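Local atomic coordinates of sugar ABC transporter substrate-binding protein, BlMnBP1 (Bifidobacterium animalis subsp. lactis ATCC 27673, PDB entry 6I5R), a protein that binds manno-oligosaccharides such as mannobiose as a solute-binding protein of an ABC transporter, probably handing them to the membrane permease for uptake. Residues D204-G209 / T279-A284; G147-I152 / E368-F373; T192-V195 / A199-A202; E173-L178 / Y244-D249. All coordinates share one frame; numbering follows the deposited sequence.

Contact 1: residues D204-G209 / T279-A284; sequences DQYIAG and TMVLGA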
loop_
_atom_site.group_PDB
_atom_site.type_symbol
_atom_site.label_atom_id
_atom_site.label_comp_id
_atom_site.label_asym_id
_atom_site.label_seq_id
_atom_site.Cartn_x
_atom_site.Cartn_y
_atom_site.Cartn_z
ATOM N N ASP A 204 -8.307 -0.326 -4.118
ATOM C CA ASP A 204 -7.844 -1.353 -5.038
ATOM C C ASP A 204 -7.019 -2.423 -4.333
ATOM O O ASP A 204 -6.761 -3.479 -4.914
ATOM C CB ASP A 204 -6.983 -0.749 -6.155
ATOM C CG ASP A 204 -7.775 0.107 -7.156
ATOM O OD1 ASP A 204 -9.020 0.110 -7.134
ATOM O OD2 ASP A 204 -7.132 0.775 -7.992
ATOM N N GLN A 205 -6.593 -2.165 -3.099
ATOM C CA GLN A 205 -5.741 -3.102 -2.390
ATOM C C GLN A 205 -6.499 -4.297 -1.856
ATOM O O GLN A 205 -5.867 -5.235 -1.364
ATOM C CB GLN A 205 -5.051 -2.389 -1.234
ATOM C CG GLN A 205 -4.107 -1.292 -1.711
ATOM C CD GLN A 205 -3.508 -0.475 -0.587
ATOM O OE1 GLN A 205 -3.779 -0.709 0.590
ATOM N NE2 GLN A 205 -2.685 0.512 -0.954
ATOM N N TYR A 206 -7.822 -4.293 -1.963
ATOM C CA TYR A 206 -8.644 -5.343 -1.376
ATOM C C TYR A 206 -9.241 -6.297 -2.389
ATOM O O TYR A 206 -9.834 -7.313 -1.992
ATOM C CB TYR A 206 -9.793 -4.719 -0.569
ATOM C CG TYR A 206 -9.265 -3.818 0.498
ATOM C CD1 TYR A 206 -8.859 -2.532 0.195
ATOM C CD2 TYR A 206 -9.122 -4.253 1.783
ATOM C CE1 TYR A 206 -8.325 -1.712 1.143
ATOM C CE2 TYR A 206 -8.598 -3.429 2.745
ATOM C CZ TYR A 206 -8.211 -2.150 2.428
ATOM O OH TYR A 206 -7.661 -1.334 3.400
ATOM N N ILE A 207 -9.130 -5.998 -3.678
ATOM C CA ILE A 207 -10.015 -6.644 -4.630
ATOM C C ILE A 207 -9.502 -7.978 -5.149
ATOM O O ILE A 207 -10.244 -8.668 -5.855
ATOM C CB ILE A 207 -10.276 -5.749 -5.850
ATOM C CG1 ILE A 207 -8.972 -5.454 -6.595
ATOM C CG2 ILE A 207 -10.920 -4.444 -5.417
ATOM C CD1 ILE A 207 -9.160 -5.113 -8.070
ATOM N N ALA A 208 -8.258 -8.357 -4.838
ATOM C CA ALA A 208 -7.666 -9.576 -5.368
ATOM C C ALA A 208 -7.613 -10.596 -4.267
ATOM O O ALA A 208 -8.637 -11.271 -3.985
ATOM C CB ALA A 208 -6.302 -9.234 -6.001
ATOM N N GLY A 209 -6.480 -10.820 -3.613
ATOM C CA GLY A 209 -6.408 -11.861 -2.611
ATOM C C GLY A 209 -7.457 -11.728 -1.521
ATOM O O GLY A 209 -8.018 -12.728 -1.075
ATOM N N THR A 279 -14.596 3.965 11.385
ATOM C CA THR A 279 -13.752 3.136 10.538
ATOM C C THR A 279 -13.106 3.932 9.409
ATOM O O THR A 279 -13.646 4.928 8.929
ATOM C CB THR A 279 -14.527 1.974 9.913
ATOM O OG1 THR A 279 -15.463 2.474 8.956
ATOM C CG2 THR A 279 -15.281 1.181 10.975
ATOM N N MET A 280 -11.933 3.461 9.007
ATOM C CA MET A 280 -11.259 3.926 7.803
ATOM C C MET A 280 -10.624 2.727 7.122
ATOM O O MET A 280 -9.993 1.908 7.786
ATOM C CB MET A 280 -10.198 4.993 8.132
ATOM C CG MET A 280 -10.825 6.323 8.495
ATOM S SD MET A 280 -9.658 7.686 8.521
ATOM C CE MET A 280 -9.097 7.627 10.219
ATOM N N VAL A 281 -10.790 2.626 5.806
ATOM C CA VAL A 281 -10.312 1.476 5.053
ATOM C C VAL A 281 -8.884 1.818 4.645
ATOM O O VAL A 281 -8.649 2.528 3.674
ATOM C CB VAL A 281 -11.222 1.177 3.867
ATOM C CG1 VAL A 281 -10.669 0.021 3.024
ATOM C CG2 VAL A 281 -12.621 0.848 4.383
ATOM N N LEU A 282 -7.931 1.355 5.441
ATOM C CA LEU A 282 -6.526 1.710 5.262
ATOM C C LEU A 282 -5.680 0.499 5.588
ATOM O O LEU A 282 -6.108 -0.391 6.308
ATOM C CB LEU A 282 -6.106 2.860 6.163
ATOM C CG LEU A 282 -6.833 4.177 5.942
ATOM C CD1 LEU A 282 -6.747 5.044 7.188
ATOM C CD2 LEU A 282 -6.241 4.878 4.755
ATOM N N GLY A 283 -4.470 0.487 5.079
ATOM C CA GLY A 283 -3.582 -0.602 5.394
ATOM C C GLY A 283 -3.038 -0.495 6.811
ATOM O O GLY A 283 -3.203 0.512 7.494
ATOM N N ALA A 284 -2.362 -1.571 7.224
ATOM C CA ALA A 284 -1.889 -1.716 8.598
ATOM C C ALA A 284 -0.906 -0.631 9.002
ATOM O O ALA A 284 -0.750 -0.360 10.198
ATOM C CB ALA A 284 -1.250 -3.101 8.772
HETATM O O HOH W 1 -3.975 1.860 2.731
#
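Apolar packing between Tyr206 and Val281 carries most of this contact. The CG1 methyl of Val281 lies 3.3 Å from Tyr206 CZ, at the hydroxyl-bearing end of the ring, and approaches obliquely. Val281 places CG1 there by holding it anti to its backbone N (chi1 176°), while CG2 takes the position anti to the carbonyl carbon.

Among the polar atoms, Tyr206 OH comes within 3.4 Å of Leu282 N, but the angle is too poor for a hydrogen bond. The hydroxyl is instead bonded to Gly151 O on strand 139-155, the antiparallel neighbour of strand 277-283. Tyr206 therefore reaches from the loop after helix 197-201 onto two adjacent strands of the mixed sheet in this periplasmic-binding-protein fold, packing on one and bonding to the other.

The third element is a water bridge. Water 1 accepts from Gly283 N at 2.8 Å and gives a weak bond of 3.3 Å to Gln205 OE1, joining Gln205 to the backbone at Gly283. The Tyr206 ring also meets Val243 of helix 239-252 and the ring of Phe305, whose plane is inclined at about 45°.

Contact 2: residues G147-I152 / E368-F373; sequences GVTAGI and ETYETF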
loop_
_atom_site.group_PDB
_atom_site.type_symbol
_atom_site.label_atom_id
_atom_site.label_comp_id
_atom_site.label_asym_id
_atom_site.label_seq_id
_atom_site.Cartn_x
_atom_site.Cartn_y
_atom_site.Cartn_z
ATOM N N GLY A 147 6.295 -4.900 4.995
ATOM C CA GLY A 147 5.149 -5.655 4.530
ATOM C C GLY A 147 3.919 -5.191 5.282
ATOM O O GLY A 147 3.931 -5.073 6.509
ATOM N N VAL A 148 2.866 -4.877 4.540
ATOM C CA VAL A 148 1.641 -4.380 5.131
ATOM C C VAL A 148 0.506 -5.263 4.651
ATOM O O VAL A 148 0.605 -5.951 3.633
ATOM C CB VAL A 148 1.377 -2.915 4.753
ATOM C CG1 VAL A 148 2.389 -1.989 5.413
ATOM C CG2 VAL A 148 1.398 -2.753 3.215
ATOM N N THR A 149 -0.575 -5.261 5.409
ATOM C CA THR A 149 -1.803 -5.848 4.913
ATOM C C THR A 149 -2.821 -4.737 4.721
ATOM O O THR A 149 -2.622 -3.601 5.166
ATOM C CB THR A 149 -2.348 -6.886 5.877
ATOM O OG1 THR A 149 -2.365 -6.305 7.180
ATOM C CG2 THR A 149 -1.479 -8.142 5.844
ATOM N N ALA A 150 -3.887 -5.054 3.994
ATOM C CA ALA A 150 -4.971 -4.111 3.772
ATOM C C ALA A 150 -6.139 -4.610 4.618
ATOM O O ALA A 150 -6.530 -5.778 4.530
ATOM C CB ALA A 150 -5.311 -3.987 2.283
ATOM N N GLY A 151 -6.636 -3.749 5.470
ATOM C CA GLY A 151 -7.680 -4.113 6.412
ATOM C C GLY A 151 -8.479 -2.892 6.705
ATOM O O GLY A 151 -8.589 -1.981 5.880
ATOM N N ILE A 152 -9.089 -2.861 7.884
ATOM C CA ILE A 152 -9.849 -1.689 8.287
ATOM C C ILE A 152 -9.386 -1.253 9.665
ATOM O O ILE A 152 -9.357 -2.055 10.601
ATOM C CB ILE A 152 -11.369 -1.942 8.267
ATOM C CG1 ILE A 152 -11.799 -2.265 6.817
ATOM C CG2 ILE A 152 -12.100 -0.722 8.816
ATOM C CD1 ILE A 152 -13.292 -2.406 6.614
ATOM N N GLU A 368 2.293 -6.437 16.506
ATOM C CA GLU A 368 1.227 -6.848 17.426
ATOM C C GLU A 368 -0.165 -6.490 16.902
ATOM O O GLU A 368 -1.159 -6.946 17.482
ATOM C CB GLU A 368 1.446 -6.248 18.832
ATOM C CG GLU A 368 2.281 -7.112 19.836
ATOM C CD GLU A 368 1.726 -8.528 20.097
ATOM O OE1 GLU A 368 0.550 -8.806 19.730
ATOM O OE2 GLU A 368 2.465 -9.383 20.668
ATOM N N THR A 369 -0.244 -5.719 15.805
ATOM C CA THR A 369 -1.500 -5.371 15.140
ATOM C C THR A 369 -2.262 -6.586 14.647
ATOM O O THR A 369 -3.468 -6.489 14.357
ATOM C CB THR A 369 -1.202 -4.490 13.919
ATOM O OG1 THR A 369 -0.504 -3.301 14.315
ATOM C CG2 THR A 369 -2.465 -4.133 13.151
ATOM N N TYR A 370 -1.548 -7.684 14.441
ATOM C CA TYR A 370 -2.116 -8.916 13.942
ATOM C C TYR A 370 -2.528 -9.768 15.120
ATOM O O TYR A 370 -1.905 -10.815 15.392
ATOM C CB TYR A 370 -1.127 -9.576 13.016
ATOM C CG TYR A 370 -0.835 -8.728 11.826
ATOM C CD1 TYR A 370 -1.678 -8.758 10.737
ATOM C CD2 TYR A 370 0.266 -7.888 11.792
ATOM C CE1 TYR A 370 -1.438 -7.998 9.638
ATOM C CE2 TYR A 370 0.529 -7.101 10.662
ATOM C CZ TYR A 370 -0.346 -7.166 9.593
ATOM O OH TYR A 370 -0.176 -6.405 8.445
ATOM N N GLU A 371 -3.605 -9.260 15.815
ATOM C CA GLU A 371 -4.264 -10.110 16.788
ATOM C C GLU A 371 -5.734 -10.364 16.566
ATOM O O GLU A 371 -6.222 -11.420 17.085
ATOM C CB GLU A 371 -4.003 -9.562 18.196
ATOM C CG GLU A 371 -4.424 -8.115 18.418
ATOM C CD GLU A 371 -4.306 -7.672 19.840
ATOM O OE1 GLU A 371 -4.153 -8.573 20.677
ATOM O OE2 GLU A 371 -4.338 -6.435 20.115
ATOM N N THR A 372 -6.434 -9.485 15.734
ATOM C CA THR A 372 -7.745 -9.941 15.248
ATOM C C THR A 372 -7.665 -10.892 13.969
ATOM O O THR A 372 -8.684 -11.117 13.230
ATOM C CB THR A 372 -8.661 -8.782 14.921
ATOM O OG1 THR A 372 -7.916 -7.999 14.023
ATOM C CG2 THR A 372 -8.974 -7.938 16.193
ATOM N N PHE A 373 -6.454 -11.367 13.673
ATOM C CA PHE A 373 -6.128 -12.008 12.408
ATOM C C PHE A 373 -5.725 -13.463 12.613
ATOM O O PHE A 373 -5.153 -14.085 11.708
ATOM C CB PHE A 373 -5.011 -11.215 11.731
ATOM C CG PHE A 373 -5.495 -10.034 10.965
ATOM C CD1 PHE A 373 -5.879 -8.875 11.617
ATOM C CD2 PHE A 373 -5.594 -10.079 9.593
ATOM C CE1 PHE A 373 -6.337 -7.798 10.904
ATOM C CE2 PHE A 373 -6.069 -8.997 8.895
ATOM C CZ PHE A 373 -6.434 -7.865 9.560
HETATM O O HOH W 2 2.011 -4.946 8.531
#
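Thr149 and Tyr370 mark the nearest approach of the two backbones, with their CA atoms 9.5 Å apart, a gap that side chains must bridge. Residues 147-152 are extended strand, whereas 368-373 form an irregular loop in which Tyr370 is the centre of an inverse gamma turn.

The Tyr370 ring brings its hydroxyl to the strand from the direction opposite to the Thr149 side chain. Thr149 OG1 sits at the edge of the ring, near its plane, and forms a short 2.5 Å hydrogen bond with Tyr370 OH in which either hydroxyl could be the donor. A chi1 of 49° sets Thr149 OG1 between its own backbone N and carbonyl carbon, leaving CG2 3.8 Å from Tyr370 CE1. Water 2, in the ring plane at the edge, lies 2.6 Å from Tyr370 OH and donates to Gly147 O at 2.8 Å, so the phenol reaches the strand at a second point. Within the loop, Tyr370 CD1 stands 4.0 Å above one face of the Phe373 ring, offset toward its rim. A phenylalanine in place of Tyr370 would probably leave Thr149 OG1 without this loop partner and water 2 without its link to the loop.

Thr149 OG1 is also bonded to Tyr302 OH, and the ring of Tyr302, on strand 300-304, meets that of Phe373 at about 15°. The loop thus lies against the sheet where strand 139-155 pairs with strands 277-283, 300-304 and 314-325.

Contact 3: residues T192-V195 / A199-A202; sequences TNFV and AMGA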
loop_
_atom_site.group_PDB
_atom_site.type_symbol
_atom_site.label_atom_id
_atom_site.label_comp_id
_atom_site.label_asym_id
_atom_site.label_seq_id
_atom_site.Cartn_x
_atom_site.Cartn_y
_atom_site.Cartn_z
ATOM N N THR A 192 -14.171 8.687 4.394
ATOM C CA THR A 192 -13.650 8.256 3.117
ATOM C C THR A 192 -12.266 8.810 2.816
ATOM O O THR A 192 -11.564 8.205 2.020
ATOM C CB THR A 192 -14.543 8.685 1.947
ATOM O OG1 THR A 192 -14.597 10.119 1.911
ATOM C CG2 THR A 192 -15.919 8.116 2.059
ATOM N N ASN A 193 -11.879 9.941 3.419
ATOM C CA ASN A 193 -10.681 10.682 3.011
ATOM C C ASN A 193 -10.669 10.868 1.499
ATOM O O ASN A 193 -9.635 10.762 0.842
ATOM C CB ASN A 193 -9.403 10.003 3.496
ATOM C CG ASN A 193 -8.983 10.494 4.875
ATOM O OD1 ASN A 193 -8.819 11.689 5.073
ATOM N ND2 ASN A 193 -8.848 9.575 5.834
ATOM N N PHE A 194 -11.843 11.188 0.968
ATOM C CA PHE A 194 -12.024 11.433 -0.457
ATOM C C PHE A 194 -10.929 12.332 -1.024
ATOM O O PHE A 194 -10.457 12.115 -2.141
ATOM C CB PHE A 194 -13.421 12.057 -0.655
ATOM C CG PHE A 194 -13.711 12.519 -2.043
ATOM C CD1 PHE A 194 -13.337 13.801 -2.459
ATOM C CD2 PHE A 194 -14.403 11.710 -2.927
ATOM C CE1 PHE A 194 -13.621 14.233 -3.740
ATOM C CE2 PHE A 194 -14.687 12.143 -4.208
ATOM C CZ PHE A 194 -14.287 13.419 -4.607
ATOM N N VAL A 195 -10.495 13.337 -0.262
ATOM C CA VAL A 195 -9.649 14.356 -0.875
ATOM C C VAL A 195 -8.258 13.805 -1.184
ATOM O O VAL A 195 -7.587 14.295 -2.094
ATOM C CB VAL A 195 -9.571 15.620 0.009
ATOM C CG1 VAL A 195 -8.338 16.496 -0.318
ATOM C CG2 VAL A 195 -10.842 16.447 -0.148
ATOM N N ALA A 199 -5.698 7.724 -0.667
ATOM C CA ALA A 199 -6.612 7.049 0.250
ATOM C C ALA A 199 -7.783 6.417 -0.508
ATOM O O ALA A 199 -8.300 5.360 -0.122
ATOM C CB ALA A 199 -7.127 8.026 1.300
ATOM N N MET A 200 -8.207 7.088 -1.597
ATOM C CA MET A 200 -9.252 6.493 -2.418
ATOM C C MET A 200 -8.718 5.314 -3.249
ATOM O O MET A 200 -9.386 4.273 -3.375
ATOM C CB MET A 200 -9.880 7.539 -3.320
ATOM C CG MET A 200 -10.658 8.592 -2.548
ATOM S SD MET A 200 -12.430 8.228 -2.544
ATOM C CE MET A 200 -12.577 7.044 -1.191
ATOM N N GLY A 201 -7.500 5.495 -3.781
ATOM C CA GLY A 201 -6.886 4.421 -4.549
ATOM C C GLY A 201 -6.637 3.163 -3.730
ATOM O O GLY A 201 -6.522 2.069 -4.295
ATOM N N ALA A 202 -6.501 3.305 -2.408
ATOM C CA ALA A 202 -6.269 2.168 -1.521
ATOM C C ALA A 202 -7.356 1.111 -1.629
ATOM O O ALA A 202 -7.099 -0.068 -1.352
ATOM C CB ALA A 202 -6.151 2.666 -0.073
#
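Met200 and Phe194 cross obliquely: CG passes Phe194 O, the sulfur lies beside the ring, and CE turns on to Thr192. Met200 SD is 5.1 Å from the centroid of the Phe194 ring and 55° off the ring normal, an oblique Met-aromatic contact. The nearest ring atom is CD2, 4.0 Å from SD. Bends at chi2 (-98°) and chi3 (83°) let Met200 CG and SD pack on Phe194 while CE reaches Thr192: CG packs 3.6 Å from Phe194 O, and the CE methyl comes 3.6 Å from Thr192 O and also touches Thr192 CB. An alanine in place of Met200 would probably open a gap beside the 192-194 backbone and leave the Phe194 ring without its sulfur neighbour.

Beside this, the methyl of Ala199 points toward the loop and meets Asn193 CB at 3.7 Å. The turn that presents these atoms is an ST turn, in which Thr192 OG1 accepts from Phe194 N at 3.1 Å; the same hydroxyl is also hydrogen-bonded to Glu257 OE2.

This local packing folds the loop that follows strand 188-190 back against helix 197-201, the helix that carries the pocket residue Trp198. Helix 409-420 packs against the pair: Ile411, Gln412 and Val415 touch Met200, Val415 also touches Phe194, and Gln412 NE2 bonds to Phe194 O.

Contact 4: residues E173-L178 / Y244-D249; sequences EFQADL and YKTLYD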
loop_
_atom_site.group_PDB
_atom_site.type_symbol
_atom_site.label_atom_id
_atom_site.label_comp_id
_atom_site.label_asym_id
_atom_site.label_seq_id
_atom_site.Cartn_x
_atom_site.Cartn_y
_atom_site.Cartn_z
ATOM N N GLU A 173 -23.049 -7.613 6.807
ATOM C CA GLU A 173 -22.772 -7.377 8.219
ATOM C C GLU A 173 -22.115 -6.015 8.431
ATOM O O GLU A 173 -22.464 -5.290 9.365
ATOM C CB GLU A 173 -21.892 -8.503 8.776
ATOM C CG GLU A 173 -22.524 -9.921 8.707
ATOM C CD GLU A 173 -21.721 -10.999 9.456
ATOM O OE1 GLU A 173 -20.535 -10.757 9.803
ATOM O OE2 GLU A 173 -22.297 -12.110 9.695
ATOM N N PHE A 174 -21.171 -5.641 7.558
ATOM C CA PHE A 174 -20.508 -4.339 7.695
ATOM C C PHE A 174 -21.522 -3.201 7.618
ATOM O O PHE A 174 -21.510 -2.293 8.453
ATOM C CB PHE A 174 -19.427 -4.180 6.607
ATOM C CG PHE A 174 -18.503 -2.984 6.798
ATOM C CD1 PHE A 174 -17.754 -2.841 7.953
ATOM C CD2 PHE A 174 -18.372 -2.027 5.817
ATOM C CE1 PHE A 174 -16.900 -1.761 8.099
ATOM C CE2 PHE A 174 -17.525 -0.950 5.980
ATOM C CZ PHE A 174 -16.796 -0.828 7.113
ATOM N N GLN A 175 -22.364 -3.196 6.577
ATOM C CA GLN A 175 -23.376 -2.146 6.435
ATOM C C GLN A 175 -24.329 -2.130 7.637
ATOM O O GLN A 175 -24.733 -1.062 8.116
ATOM C CB GLN A 175 -24.160 -2.340 5.126
ATOM C CG GLN A 175 -23.331 -2.179 3.798
ATOM C CD GLN A 175 -22.673 -0.802 3.679
ATOM O OE1 GLN A 175 -23.249 0.211 4.107
ATOM N NE2 GLN A 175 -21.469 -0.757 3.075
ATOM N N ALA A 176 -24.667 -3.308 8.162
ATOM C CA ALA A 176 -25.482 -3.369 9.373
ATOM C C ALA A 176 -24.764 -2.708 10.538
ATOM O O ALA A 176 -25.380 -1.981 11.329
ATOM C CB ALA A 176 -25.807 -4.833 9.701
ATOM N N ASP A 177 -23.444 -2.918 10.638
ATOM C CA ASP A 177 -22.667 -2.287 11.708
ATOM C C ASP A 177 -22.544 -0.781 11.500
ATOM O O ASP A 177 -22.606 -0.008 12.465
ATOM C CB ASP A 177 -21.278 -2.911 11.818
ATOM C CG ASP A 177 -21.326 -4.360 12.308
ATOM O OD1 ASP A 177 -22.345 -4.731 12.897
ATOM O OD2 ASP A 177 -20.355 -5.109 12.125
ATOM N N LEU A 178 -22.325 -0.336 10.259
ATOM C CA LEU A 178 -22.279 1.097 10.009
ATOM C C LEU A 178 -23.586 1.770 10.425
ATOM O O LEU A 178 -23.578 2.849 11.019
ATOM C CB LEU A 178 -21.998 1.373 8.532
ATOM C CG LEU A 178 -20.627 0.871 8.038
ATOM C CD1 LEU A 178 -20.439 1.192 6.555
ATOM C CD2 LEU A 178 -19.530 1.475 8.884
ATOM N N TYR A 244 -15.911 -2.668 -4.112
ATOM C CA TYR A 244 -16.334 -1.349 -4.555
ATOM C C TYR A 244 -17.760 -1.054 -4.150
ATOM O O TYR A 244 -18.079 0.100 -3.874
ATOM C CB TYR A 244 -16.188 -1.232 -6.068
ATOM C CG TYR A 244 -14.747 -1.394 -6.535
ATOM C CD1 TYR A 244 -13.758 -0.529 -6.092
ATOM C CD2 TYR A 244 -14.385 -2.417 -7.377
ATOM C CE1 TYR A 244 -12.449 -0.684 -6.502
ATOM C CE2 TYR A 244 -13.082 -2.586 -7.776
ATOM C CZ TYR A 244 -12.127 -1.703 -7.353
ATOM O OH TYR A 244 -10.822 -1.879 -7.795
ATOM N N LYS A 245 -18.621 -2.077 -4.117
ATOM C CA LYS A 245 -19.981 -1.877 -3.631
ATOM C C LYS A 245 -19.995 -1.570 -2.136
ATOM O O LYS A 245 -20.915 -0.916 -1.650
ATOM C CB LYS A 245 -20.828 -3.114 -3.928
ATOM C CG LYS A 245 -22.267 -3.040 -3.424
ATOM C CD LYS A 245 -23.022 -4.277 -3.910
ATOM C CE LYS A 245 -24.558 -4.059 -3.916
ATOM N NZ LYS A 245 -25.068 -3.877 -2.528
ATOM N N THR A 246 -19.016 -2.060 -1.387
ATOM C CA THR A 246 -18.919 -1.663 0.013
ATOM C C THR A 246 -18.787 -0.154 0.137
ATOM O O THR A 246 -19.495 0.488 0.924
ATOM C CB THR A 246 -17.732 -2.356 0.671
ATOM O OG1 THR A 246 -17.975 -3.771 0.738
ATOM C CG2 THR A 246 -17.516 -1.802 2.073
ATOM N N LEU A 247 -17.866 0.435 -0.622
ATOM C CA LEU A 247 -17.717 1.885 -0.576
ATOM C C LEU A 247 -18.979 2.567 -1.087
ATOM O O LEU A 247 -19.486 3.507 -0.467
ATOM C CB LEU A 247 -16.513 2.329 -1.399
ATOM C CG LEU A 247 -16.358 3.833 -1.533
ATOM C CD1 LEU A 247 -16.119 4.505 -0.221
ATOM C CD2 LEU A 247 -15.175 4.107 -2.474
ATOM N N TYR A 248 -19.484 2.109 -2.237
ATOM C CA TYR A 248 -20.685 2.697 -2.822
ATOM C C TYR A 248 -21.830 2.706 -1.811
ATOM O O TYR A 248 -22.468 3.734 -1.583
ATOM C CB TYR A 248 -21.108 1.926 -4.086
ATOM C CG TYR A 248 -22.297 2.539 -4.794
ATOM C CD1 TYR A 248 -23.586 2.358 -4.312
ATOM C CD2 TYR A 248 -22.134 3.331 -5.920
ATOM C CE1 TYR A 248 -24.664 2.950 -4.907
ATOM C CE2 TYR A 248 -23.227 3.906 -6.558
ATOM C CZ TYR A 248 -24.495 3.716 -6.028
ATOM O OH TYR A 248 -25.603 4.280 -6.615
ATOM N N ASP A 249 -22.091 1.558 -1.198
ATOM C CA ASP A 249 -23.244 1.451 -0.305
ATOM C C ASP A 249 -23.067 2.309 0.931
ATOM O O ASP A 249 -24.030 2.903 1.427
ATOM C CB ASP A 249 -23.454 -0.005 0.120
ATOM C CG ASP A 249 -24.083 -0.840 -0.962
ATOM O OD1 ASP A 249 -24.556 -0.267 -1.970
ATOM O OD2 ASP A 249 -24.076 -2.079 -0.803
HETATM O O HOH W 3 -20.214 -3.317 2.701
#
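Gln175 makes the broadest contact, crossing Asp249 at about a right angle with its amide plane perpendicular to the carboxylate. The amide packs on the aliphatic part of the aspartate, Gln175 CD lying 3.7 Å from Asp249 CB, and its NE2 stands 3.2 Å from Thr246 O. A bend at chi2 (-58°) turns the glutamine's end in this direction. Alongside, the CG2 methyl of Thr246 approaches the Phe174 ring obliquely, 3.8 Å from CD2, the two side chains again crossing at about a right angle.

Water 3 completes the first shell. It accepts from Gln175 NE2 at 2.9 Å, donates to Thr246 OG1 at 3.0 Å, and lies in the plane of the Phe174 ring at its edge.

Further out, several groups fix these positions. Gln175 OE1 is hydrogen-bonded to Asn253 ND2, which helps set the amide's rotation, and Thr246 OG1 is bonded to Ala242 O one turn back in its own helix. Leu178 CG sits over the centre of one face of the Phe174 ring. The Asp249 carboxylate is held by Lys245, whose NZ lies 2.7 Å from OD2 in a salt bridge using the syn lone pair.

The short helical segments run nearly parallel, at 22° with axes 10.8 Å apart, a spacing bridged by side chains and water. Helix 171-184, whose Asp177 ligates a bound zinc ion, rests on strand 188-190 through Phe174 and Leu178, while helix 239-252 also packs on helices 409-420 and 425-443.

Overall arrangement
Contact 1 touches all three of the others. Contacts 1 and 2, with centres 11 Å apart, lie on neighbouring antiparallel strands, 277-283 and 139-155, and Ala284 N to Thr149 O (2.9 Å) is a probable hydrogen bond between them. Contact 4 joins contact 1 through a probable hydrogen bond of 2.8 Å between Tyr244 OH and Asp204 OD1, and touches contact 2 where Phe174 CZ meets Ile152 CD1 at 3.9 Å. Contact 3 packs on contact 4 through Met200 and Leu247. The side chains of Val148 in contact 2 and Ala199 in contact 3 each lie about 7 Å from bound beta-D-mannopyranose, whereas contact 4 lies outermost, its centre about 21 Å from the centre of the chain.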